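Local coordinates for hypothetical conserved protein (Thermus thermophilus, PDB 3DZM) that is of unknown function but forms a calcium-binding beta-barrel as a major protein of the outer membrane, at residues G106-F112 against S132-G138; K74-Q80 against S113-P119; K10-G16 against L208-F214. All coordinates share one frame; numbering follows the deposited sequence.

In the fold
Three antiparallel pairings sample different parts of one continuous barrel wall. Contacts 1 and 2 share strand 100-117: its 106-112 part pairs with strand 127-148, and its end, with the turn that follows (113-119), pairs with the start of strand 76-90. Their centres lie 23 Å apart, yet they touch where Phe112 CD1 packs on Gln80 O at 3.7 Å. Contact 2 carries Glu77 of the calcium site, completed by Asp52, Leu54 and Asp56; the side chain of Phe112 in contact 1 stays about 10 Å from that ion and about 4 Å from a bound detergent molecule. Contact 3 joins the two chain ends, its centre 34 Å from that of contact 2, across the centre of the chain.

Contact 1: G106-F112 against S132-G138; sequences GVRYNFF and SNQLGLG
From Gly106-Gly138 to Phe112-Ser132 the two strands run antiparallel, their short axes 4.4 Å apart at closest and 153° between directions, with eight backbone hydrogen bonds in four hydrogen-bonded pairs. The straightest is Gly136 N to Arg108 O, 2.8 Å with 178° at the hydrogen, although the donor stands above the carbonyl plane. Side chains alternate between two unlike faces. On the face of Val107 and Tyr109, Leu135 CD1 fits between neighbours, 3.9 Å from Val107 CG2 and 3.8 Å from Tyr109 CE1; Leu135 runs alongside the Tyr109 side chain. On the other face, bends at the second and third torsions of Arg108 bring NH2 to 3.2 Å from Gly138 CA, while NE makes a weak bond back to Val107 O. A side chain on Gly138 would run into that guanidinium. Salt bridges tie Arg108 to Asp87 on the adjacent strand 76-90 and to Asp160 on strand 151-172, beyond strand 127-148, and Asn110 reaches Thr83 and Asn81. Such polarity, buried on one face against a largely apolar, exposed other face, is what a membrane barrel would need, with charge pairs inside and probably lipid outside.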
loop_
_atom_site.group_PDB
_atom_site.type_symbol
_atom_site.label_atom_id
_atom_site.label_comp_id
_atom_site.label_asym_id
_atom_site.label_seq_id
_atom_site.Cartn_x
_atom_site.Cartn_y
_atom_site.Cartn_z
ATOM N N GLY A 106 -6.727 -12.647 -0.600
ATOM C CA GLY A 106 -5.429 -12.825 -0.005
ATOM C C GLY A 106 -5.147 -12.086 1.282
ATOM O O GLY A 106 -5.960 -11.345 1.817
ATOM N N VAL A 107 -3.932 -12.283 1.746
ATOM C CA VAL A 107 -3.402 -11.692 2.954
ATOM C C VAL A 107 -2.348 -10.613 2.559
ATOM O O VAL A 107 -1.716 -10.699 1.511
ATOM C CB VAL A 107 -2.821 -12.851 3.811
ATOM C CG1 VAL A 107 -1.518 -13.344 3.204
ATOM C CG2 VAL A 107 -2.647 -12.455 5.238
ATOM N N ARG A 108 -2.197 -9.572 3.365
ATOM C CA ARG A 108 -1.210 -8.496 3.081
ATOM C C ARG A 108 -0.420 -8.126 4.326
ATOM O O ARG A 108 -0.899 -8.278 5.459
ATOM C CB ARG A 108 -1.880 -7.185 2.660
ATOM C CG ARG A 108 -2.615 -7.176 1.379
ATOM C CD ARG A 108 -3.817 -8.059 1.436
ATOM N NE ARG A 108 -3.677 -8.998 0.332
ATOM C CZ ARG A 108 -4.451 -8.951 -0.724
ATOM N NH1 ARG A 108 -4.296 -9.791 -1.712
ATOM N NH2 ARG A 108 -5.400 -8.046 -0.747
ATOM N N TYR A 109 0.792 -7.626 4.106
ATOM C CA TYR A 109 1.573 -7.007 5.172
ATOM C C TYR A 109 2.074 -5.674 4.653
ATOM O O TYR A 109 2.813 -5.621 3.674
ATOM C CB TYR A 109 2.738 -7.905 5.625
ATOM C CG TYR A 109 2.330 -9.330 5.887
ATOM C CD1 TYR A 109 2.046 -9.750 7.173
ATOM C CD2 TYR A 109 2.197 -10.273 4.829
ATOM C CE1 TYR A 109 1.660 -11.086 7.428
ATOM C CE2 TYR A 109 1.805 -11.605 5.071
ATOM C CZ TYR A 109 1.543 -11.995 6.376
ATOM O OH TYR A 109 1.154 -13.268 6.677
ATOM N N ASN A 110 1.649 -4.599 5.297
ATOM C CA ASN A 110 2.030 -3.254 4.894
ATOM C C ASN A 110 2.998 -2.537 5.814
ATOM O O ASN A 110 2.873 -2.556 7.052
ATOM C CB ASN A 110 0.786 -2.401 4.786
ATOM C CG ASN A 110 1.017 -1.140 3.997
ATOM O OD1 ASN A 110 1.171 -1.176 2.789
ATOM N ND2 ASN A 110 1.008 -0.016 4.671
ATOM N N PHE A 111 3.956 -1.867 5.194
ATOM C CA PHE A 111 4.851 -0.962 5.918
ATOM C C PHE A 111 4.525 0.475 5.560
ATOM O O PHE A 111 4.862 0.955 4.495
ATOM C CB PHE A 111 6.327 -1.371 5.699
ATOM C CG PHE A 111 6.565 -2.783 6.052
ATOM C CD1 PHE A 111 6.935 -3.132 7.346
ATOM C CD2 PHE A 111 6.250 -3.794 5.143
ATOM C CE1 PHE A 111 7.084 -4.471 7.694
ATOM C CE2 PHE A 111 6.378 -5.135 5.493
ATOM C CZ PHE A 111 6.794 -5.477 6.762
ATOM N N PHE A 112 3.800 1.135 6.451
ATOM C CA PHE A 112 3.479 2.547 6.311
ATOM C C PHE A 112 4.489 3.446 7.004
ATOM O O PHE A 112 4.967 3.143 8.082
ATOM C CB PHE A 112 2.090 2.857 6.885
ATOM C CG PHE A 112 1.848 4.336 7.098
ATOM C CD1 PHE A 112 1.437 5.137 6.057
ATOM C CD2 PHE A 112 2.082 4.927 8.330
ATOM C CE1 PHE A 112 1.222 6.480 6.236
ATOM C CE2 PHE A 112 1.872 6.297 8.524
ATOM C CZ PHE A 112 1.442 7.070 7.472
ATOM N N SER A 132 3.798 2.501 10.913
ATOM C CA SER A 132 2.900 1.454 11.354
ATOM C C SER A 132 3.053 0.257 10.452
ATOM O O SER A 132 3.045 0.399 9.246
ATOM C CB SER A 132 1.452 1.947 11.343
ATOM O OG SER A 132 0.650 1.183 12.219
ATOM N N ASN A 133 3.200 -0.927 11.034
ATOM C CA ASN A 133 3.212 -2.159 10.244
ATOM C C ASN A 133 1.936 -2.924 10.452
ATOM O O ASN A 133 1.644 -3.315 11.575
ATOM C CB ASN A 133 4.372 -3.048 10.632
ATOM C CG ASN A 133 5.696 -2.358 10.503
ATOM O OD1 ASN A 133 5.789 -1.271 9.957
ATOM N ND2 ASN A 133 6.727 -2.979 11.030
ATOM N N GLN A 134 1.180 -3.154 9.380
ATOM C CA GLN A 134 -0.134 -3.739 9.554
ATOM C C GLN A 134 -0.373 -4.993 8.776
ATOM O O GLN A 134 0.169 -5.194 7.718
ATOM C CB GLN A 134 -1.231 -2.737 9.256
ATOM C CG GLN A 134 -0.990 -1.388 9.839
ATOM C CD GLN A 134 -2.017 -0.392 9.379
ATOM O OE1 GLN A 134 -1.694 0.523 8.632
ATOM N NE2 GLN A 134 -3.267 -0.563 9.818
ATOM N N LEU A 135 -1.207 -5.839 9.350
ATOM C CA LEU A 135 -1.656 -7.044 8.712
ATOM C C LEU A 135 -2.977 -6.702 8.008
ATOM O O LEU A 135 -3.831 -6.082 8.586
ATOM C CB LEU A 135 -1.801 -8.148 9.776
ATOM C CG LEU A 135 -2.617 -9.371 9.376
ATOM C CD1 LEU A 135 -1.892 -10.155 8.291
ATOM C CD2 LEU A 135 -2.858 -10.247 10.560
ATOM N N GLY A 136 -3.106 -7.050 6.733
ATOM C CA GLY A 136 -4.343 -6.847 5.997
ATOM C C GLY A 136 -4.971 -8.052 5.295
ATOM O O GLY A 136 -4.333 -9.083 5.058
ATOM N N LEU A 137 -6.247 -7.915 4.953
ATOM C CA LEU A 137 -6.929 -8.902 4.101
ATOM C C LEU A 137 -7.548 -8.234 2.920
ATOM O O LEU A 137 -7.852 -7.042 2.958
ATOM C CB LEU A 137 -8.017 -9.607 4.849
ATOM C CG LEU A 137 -7.499 -10.396 6.038
ATOM C CD1 LEU A 137 -8.675 -10.824 6.963
ATOM C CD2 LEU A 137 -6.677 -11.591 5.516
ATOM N N GLY A 138 -7.742 -8.998 1.858
ATOM C CA GLY A 138 -8.301 -8.405 0.661
ATOM C C GLY A 138 -8.796 -9.367 -0.382
ATOM O O GLY A 138 -8.548 -10.575 -0.352
#

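Contact 2: K74-Q80 against S113-P119; sequences KFSEWGQ and SGGYTDP. With CA (calcium ion), chain D.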
loop_
_atom_site.group_PDB
_atom_site.type_symbol
_atom_site.label_atom_id
_atom_site.label_comp_id
_atom_site.label_asym_id
_atom_site.label_seq_id
_atom_site.Cartn_x
_atom_site.Cartn_y
_atom_site.Cartn_z
ATOM N N LYS A 74 5.947 26.169 6.288
ATOM C CA LYS A 74 6.551 25.710 5.039
ATOM C C LYS A 74 7.141 24.265 5.120
ATOM O O LYS A 74 8.089 23.910 4.413
ATOM C CB LYS A 74 7.536 26.783 4.528
ATOM C CG LYS A 74 8.444 26.401 3.350
ATOM C CD LYS A 74 7.709 25.845 2.124
ATOM C CE LYS A 74 8.593 24.834 1.368
ATOM N NZ LYS A 74 8.820 23.543 2.113
ATOM N N PHE A 75 6.525 23.429 5.959
ATOM C CA PHE A 75 6.933 22.035 6.147
ATOM C C PHE A 75 6.601 21.131 4.952
ATOM O O PHE A 75 5.561 21.297 4.323
ATOM C CB PHE A 75 6.269 21.470 7.398
ATOM C CG PHE A 75 6.484 22.302 8.620
ATOM C CD1 PHE A 75 7.741 22.806 8.921
ATOM C CD2 PHE A 75 5.437 22.582 9.480
ATOM C CE1 PHE A 75 7.946 23.577 10.044
ATOM C CE2 PHE A 75 5.636 23.356 10.620
ATOM C CZ PHE A 75 6.891 23.852 10.898
ATOM N N SER A 76 7.484 20.169 4.661
ATOM C CA SER A 76 7.297 19.198 3.573
ATOM C C SER A 76 6.754 17.890 4.114
ATOM O O SER A 76 7.412 17.253 4.916
ATOM C CB SER A 76 8.628 18.872 2.887
ATOM O OG SER A 76 9.302 20.025 2.418
ATOM N N GLU A 77 5.569 17.488 3.659
ATOM C CA GLU A 77 4.983 16.212 4.035
ATOM C C GLU A 77 5.369 15.152 3.022
ATOM O O GLU A 77 5.541 15.432 1.835
ATOM C CB GLU A 77 3.467 16.322 4.112
ATOM C CG GLU A 77 2.749 15.087 4.666
ATOM C CD GLU A 77 1.260 15.342 4.976
ATOM O OE1 GLU A 77 0.875 16.500 5.285
ATOM O OE2 GLU A 77 0.474 14.374 4.930
ATOM N N TRP A 78 5.514 13.922 3.494
ATOM C CA TRP A 78 5.814 12.816 2.609
ATOM C C TRP A 78 5.183 11.553 3.259
ATOM O O TRP A 78 4.991 11.507 4.464
ATOM C CB TRP A 78 7.344 12.710 2.442
ATOM C CG TRP A 78 7.964 12.295 3.718
ATOM C CD1 TRP A 78 8.339 13.103 4.767
ATOM C CD2 TRP A 78 8.186 10.948 4.151
ATOM N NE1 TRP A 78 8.828 12.331 5.806
ATOM C CE2 TRP A 78 8.739 11.009 5.452
ATOM C CE3 TRP A 78 7.982 9.696 3.560
ATOM C CZ2 TRP A 78 9.084 9.866 6.164
ATOM C CZ3 TRP A 78 8.346 8.572 4.259
ATOM C CH2 TRP A 78 8.879 8.665 5.555
ATOM N N GLY A 79 4.840 10.545 2.465
ATOM C CA GLY A 79 4.293 9.307 2.996
ATOM C C GLY A 79 4.465 8.177 2.022
ATOM O O GLY A 79 4.490 8.396 0.830
ATOM N N GLN A 80 4.610 6.955 2.509
ATOM C CA GLN A 80 4.653 5.830 1.586
ATOM C C GLN A 80 4.060 4.557 2.182
ATOM O O GLN A 80 3.954 4.450 3.413
ATOM C CB GLN A 80 6.068 5.591 1.130
ATOM C CG GLN A 80 7.005 5.410 2.275
ATOM C CD GLN A 80 8.358 4.955 1.828
ATOM O OE1 GLN A 80 9.065 5.691 1.173
ATOM N NE2 GLN A 80 8.728 3.731 2.181
ATOM N N SER A 113 4.777 4.573 6.382
ATOM C CA SER A 113 5.608 5.603 6.997
ATOM C C SER A 113 5.517 6.973 6.323
ATOM O O SER A 113 5.454 7.088 5.113
ATOM C CB SER A 113 7.069 5.158 7.067
ATOM O OG SER A 113 7.620 5.028 5.774
ATOM N N GLY A 114 5.505 8.020 7.126
ATOM C CA GLY A 114 5.663 9.362 6.596
ATOM C C GLY A 114 5.873 10.357 7.708
ATOM O O GLY A 114 6.216 9.998 8.821
ATOM N N GLY A 115 5.639 11.616 7.399
ATOM C CA GLY A 115 5.794 12.700 8.349
ATOM C C GLY A 115 6.158 13.955 7.586
ATOM O O GLY A 115 5.799 14.097 6.417
ATOM N N TYR A 116 6.878 14.864 8.234
ATOM C CA TYR A 116 7.294 16.102 7.586
ATOM C C TYR A 116 8.739 16.496 7.896
ATOM O O TYR A 116 9.326 16.060 8.888
ATOM C CB TYR A 116 6.355 17.236 7.968
ATOM C CG TYR A 116 6.371 17.529 9.432
ATOM C CD1 TYR A 116 7.136 18.575 9.940
ATOM C CD2 TYR A 116 5.636 16.751 10.324
ATOM C CE1 TYR A 116 7.170 18.848 11.298
ATOM C CE2 TYR A 116 5.662 17.016 11.689
ATOM C CZ TYR A 116 6.432 18.071 12.161
ATOM O OH TYR A 116 6.462 18.349 13.500
ATOM N N THR A 117 9.314 17.311 7.020
ATOM C CA THR A 117 10.620 17.874 7.287
ATOM C C THR A 117 10.477 19.364 7.348
ATOM O O THR A 117 9.502 19.938 6.857
ATOM C CB THR A 117 11.675 17.535 6.228
ATOM O OG1 THR A 117 11.429 18.297 5.041
ATOM C CG2 THR A 117 11.673 16.048 5.924
ATOM N N ASP A 118 11.478 19.978 7.957
ATOM C CA ASP A 118 11.460 21.391 8.231
ATOM C C ASP A 118 12.590 22.073 7.450
ATOM O O ASP A 118 13.640 22.389 8.022
ATOM C CB ASP A 118 11.594 21.574 9.737
ATOM C CG ASP A 118 11.875 22.988 10.128
ATOM O OD1 ASP A 118 11.165 23.897 9.651
ATOM O OD2 ASP A 118 12.814 23.178 10.924
ATOM N N PRO A 119 12.375 22.292 6.129
ATOM C CA PRO A 119 13.389 22.843 5.220
ATOM C C PRO A 119 13.577 24.333 5.479
ATOM O O PRO A 119 14.471 24.945 4.903
ATOM C CB PRO A 119 12.780 22.615 3.825
ATOM C CG PRO A 119 11.585 21.739 4.034
ATOM C CD PRO A 119 11.109 22.056 5.417
HETATM CA CA CA D . -1.740 15.664 3.949
#
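Gln80 N donates to Ser113 O at 2.7 Å, the shortest of six backbone hydrogen bonds that zip this beta hairpin of the barrel wall, strands 76-90 and 100-117. The strands lie 164° apart in direction, and their bonded pairs are Ser76-Thr117, Trp78-Gly115 and Gln80-Ser113. Trp78 makes an extensive contact. A first torsion of 68° folds its indole back over the partner strand, where Gly114 CA meets the six-membered ring in a CH-pi contact, 3.4 Å from the centroid and 10° off the normal. Gly115 N also lies over that face, and Gln80 CG sits at the ring's edge. A CB on Gly114 would point away from the indole and run into Trp78 O and Gly79 CA, while the backbone angles of Gly115 would jam a CB against Gly114 O. An alanine in place of Trp78 removes the ring over Gly114 and Gly115, and would probably open a gap over that backbone. Farther along, the Phe75 and Tyr116 rings project together, with centroids 5.4 Å apart and planes meeting obliquely; Asp118 OD1 comes to the edge of the Phe75 ring. Trp66 touches both rings and Val69 meets Phe75, so the first turn of helix 66-73 packs against them. Glu77, on the same face as Tyr116, runs CG 3.7 Å past Gly115 O and out to the metal. Its OE1 is held by Lys70 and Trp66 NE1, whereas OE2 binds the calcium ion at 2.7 Å, alongside Asp52 OD1, Leu54 O and Asp56 OD1.

Contact 3: K10-G16 against L208-F214; sequences KFSVEAG and LGAAYRF
Glu14 and Ala211 face each other in a non-hydrogen-bonded pair of the antiparallel ladder that joins the two chain ends. Followed outward, the Glu14 side chain starts with CB 4.0 Å from both Ala211 CB and Ala210 O. CG, anti to the backbone N (chi1 -176°), passes 3.7 Å from Ala210 O and nears Ala211 CB. CD takes the extended chain away from strand 202-213, where OE1 makes a salt bridge with Arg142 and OE2 one with Arg43, plus a weak bond from Gln26. Two arginines at a buried carboxylate would probably keep it ionised. In the sheet itself, Val13 and Tyr212 bond both ways, as do Ala15 and Ala210; Tyr212 N to Val13 O, at 2.9 Å and 166°, is the straightest. Gly16 CA and Gly209 CA lie 3.8 Å apart. The lack of a side chain on Gly209 permits this approach, since a CB there would run into Ala15 O and Gly16 CA. Phe214, the last residue, donates its N to Phe11 O at 2.9 Å, and its ring folds back so that the same oxygen lies over one face. CE1 of that ring meets Phe11 CB at 4.0 Å, and CE2 meets Val13 CG1. A terminal aromatic is a common signature of outer membrane barrels. Strand 10-17 pairs on its other side with 23-32 and strand 202-213 with 151-172, so this seam closes the barrel.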
loop_
_atom_site.group_PDB
_atom_site.type_symbol
_atom_site.label_atom_id
_atom_site.label_comp_id
_atom_site.label_asym_id
_atom_site.label_seq_id
_atom_site.Cartn_x
_atom_site.Cartn_y
_atom_site.Cartn_z
ATOM N N LYS A 10 3.288 -22.973 -14.789
ATOM C CA LYS A 10 3.556 -21.751 -15.547
ATOM C C LYS A 10 3.902 -20.536 -14.672
ATOM O O LYS A 10 3.036 -19.956 -14.025
ATOM C CB LYS A 10 2.383 -21.446 -16.468
ATOM C CG LYS A 10 2.444 -22.235 -17.780
ATOM C CD LYS A 10 1.047 -22.537 -18.358
ATOM C CE LYS A 10 1.088 -23.643 -19.431
ATOM N NZ LYS A 10 1.776 -24.884 -18.960
ATOM N N PHE A 11 5.178 -20.165 -14.668
ATOM C CA PHE A 11 5.675 -19.056 -13.856
ATOM C C PHE A 11 5.824 -17.736 -14.658
ATOM O O PHE A 11 6.406 -17.726 -15.747
ATOM C CB PHE A 11 7.009 -19.451 -13.193
ATOM C CG PHE A 11 6.899 -20.623 -12.252
ATOM C CD1 PHE A 11 6.400 -20.455 -10.968
ATOM C CD2 PHE A 11 7.316 -21.881 -12.639
ATOM C CE1 PHE A 11 6.303 -21.520 -10.108
ATOM C CE2 PHE A 11 7.219 -22.958 -11.774
ATOM C CZ PHE A 11 6.710 -22.782 -10.514
ATOM N N SER A 12 5.282 -16.629 -14.148
ATOM C CA SER A 12 5.428 -15.356 -14.856
ATOM C C SER A 12 5.830 -14.299 -13.871
ATOM O O SER A 12 5.644 -14.444 -12.669
ATOM C CB SER A 12 4.149 -14.918 -15.573
ATOM O OG SER A 12 3.240 -15.997 -15.669
ATOM N N VAL A 13 6.397 -13.226 -14.385
ATOM C CA VAL A 13 6.698 -12.090 -13.546
ATOM C C VAL A 13 5.777 -10.999 -14.084
ATOM O O VAL A 13 5.589 -10.876 -15.306
ATOM C CB VAL A 13 8.236 -11.732 -13.581
ATOM C CG1 VAL A 13 8.739 -11.663 -15.010
ATOM C CG2 VAL A 13 8.549 -10.427 -12.840
ATOM N N GLU A 14 5.175 -10.249 -13.164
ATOM C CA GLU A 14 4.154 -9.276 -13.495
ATOM C C GLU A 14 4.541 -7.918 -12.899
ATOM O O GLU A 14 4.859 -7.815 -11.720
ATOM C CB GLU A 14 2.813 -9.786 -12.939
ATOM C CG GLU A 14 1.573 -8.959 -13.252
ATOM C CD GLU A 14 0.510 -9.071 -12.145
ATOM O OE1 GLU A 14 -0.272 -10.052 -12.144
ATOM O OE2 GLU A 14 0.461 -8.161 -11.275
ATOM N N ALA A 15 4.519 -6.876 -13.716
ATOM C CA ALA A 15 4.713 -5.500 -13.235
ATOM C C ALA A 15 3.425 -4.732 -13.433
ATOM O O ALA A 15 2.773 -4.879 -14.474
ATOM C CB ALA A 15 5.874 -4.787 -14.018
ATOM N N GLY A 16 3.042 -3.913 -12.460
ATOM C CA GLY A 16 1.878 -3.075 -12.658
ATOM C C GLY A 16 1.993 -1.695 -12.089
ATOM O O GLY A 16 2.742 -1.458 -11.159
ATOM N N LEU A 208 -2.915 -1.241 -13.944
ATOM C CA LEU A 208 -2.641 -1.819 -15.270
ATOM C C LEU A 208 -1.202 -2.251 -15.318
ATOM O O LEU A 208 -0.349 -1.617 -14.715
ATOM C CB LEU A 208 -2.905 -0.853 -16.408
ATOM C CG LEU A 208 -4.329 -0.311 -16.399
ATOM C CD1 LEU A 208 -4.549 0.735 -17.486
ATOM C CD2 LEU A 208 -5.343 -1.464 -16.504
ATOM N N GLY A 209 -0.935 -3.348 -16.015
ATOM C CA GLY A 209 0.413 -3.859 -16.103
ATOM C C GLY A 209 0.524 -4.986 -17.093
ATOM O O GLY A 209 -0.385 -5.217 -17.860
ATOM N N ALA A 210 1.649 -5.687 -17.069
ATOM C CA ALA A 210 1.908 -6.739 -18.023
ATOM C C ALA A 210 2.546 -7.913 -17.325
ATOM O O ALA A 210 3.202 -7.734 -16.310
ATOM C CB ALA A 210 2.830 -6.213 -19.124
ATOM N N ALA A 211 2.354 -9.115 -17.857
ATOM C CA ALA A 211 3.004 -10.294 -17.291
ATOM C C ALA A 211 3.765 -11.033 -18.368
ATOM O O ALA A 211 3.240 -11.275 -19.449
ATOM C CB ALA A 211 2.007 -11.202 -16.643
ATOM N N TYR A 212 5.009 -11.381 -18.059
ATOM C CA TYR A 212 5.880 -12.071 -18.990
ATOM C C TYR A 212 6.042 -13.506 -18.520
ATOM O O TYR A 212 6.481 -13.727 -17.400
ATOM C CB TYR A 212 7.247 -11.361 -19.058
ATOM C CG TYR A 212 8.209 -12.023 -20.010
ATOM C CD1 TYR A 212 8.009 -11.938 -21.386
ATOM C CD2 TYR A 212 9.289 -12.762 -19.547
ATOM C CE1 TYR A 212 8.860 -12.559 -22.289
ATOM C CE2 TYR A 212 10.160 -13.391 -20.442
ATOM C CZ TYR A 212 9.935 -13.285 -21.822
ATOM O OH TYR A 212 10.773 -13.898 -22.744
ATOM N N ARG A 213 5.664 -14.472 -19.357
ATOM C CA ARG A 213 5.712 -15.891 -18.973
ATOM C C ARG A 213 7.093 -16.485 -19.107
ATOM O O ARG A 213 7.967 -15.873 -19.688
ATOM C CB ARG A 213 4.701 -16.746 -19.761
ATOM C CG ARG A 213 4.681 -18.240 -19.370
ATOM C CD ARG A 213 3.486 -18.981 -19.977
ATOM N NE ARG A 213 2.251 -18.204 -19.816
ATOM C CZ ARG A 213 1.350 -18.383 -18.847
ATOM N NH1 ARG A 213 1.525 -19.332 -17.944
ATOM N NH2 ARG A 213 0.265 -17.615 -18.784
ATOM N N PHE A 214 7.270 -17.668 -18.518
ATOM C CA PHE A 214 8.422 -18.568 -18.740
ATOM C C PHE A 214 8.361 -19.808 -17.832
ATOM O O PHE A 214 7.290 -20.384 -17.593
ATOM C CB PHE A 214 9.772 -17.860 -18.570
ATOM C CG PHE A 214 9.936 -17.180 -17.252
ATOM C CD1 PHE A 214 9.848 -17.900 -16.078
ATOM C CD2 PHE A 214 10.187 -15.822 -17.186
ATOM C CE1 PHE A 214 9.988 -17.274 -14.856
ATOM C CE2 PHE A 214 10.331 -15.192 -15.977
ATOM C CZ PHE A 214 10.229 -15.916 -14.808
#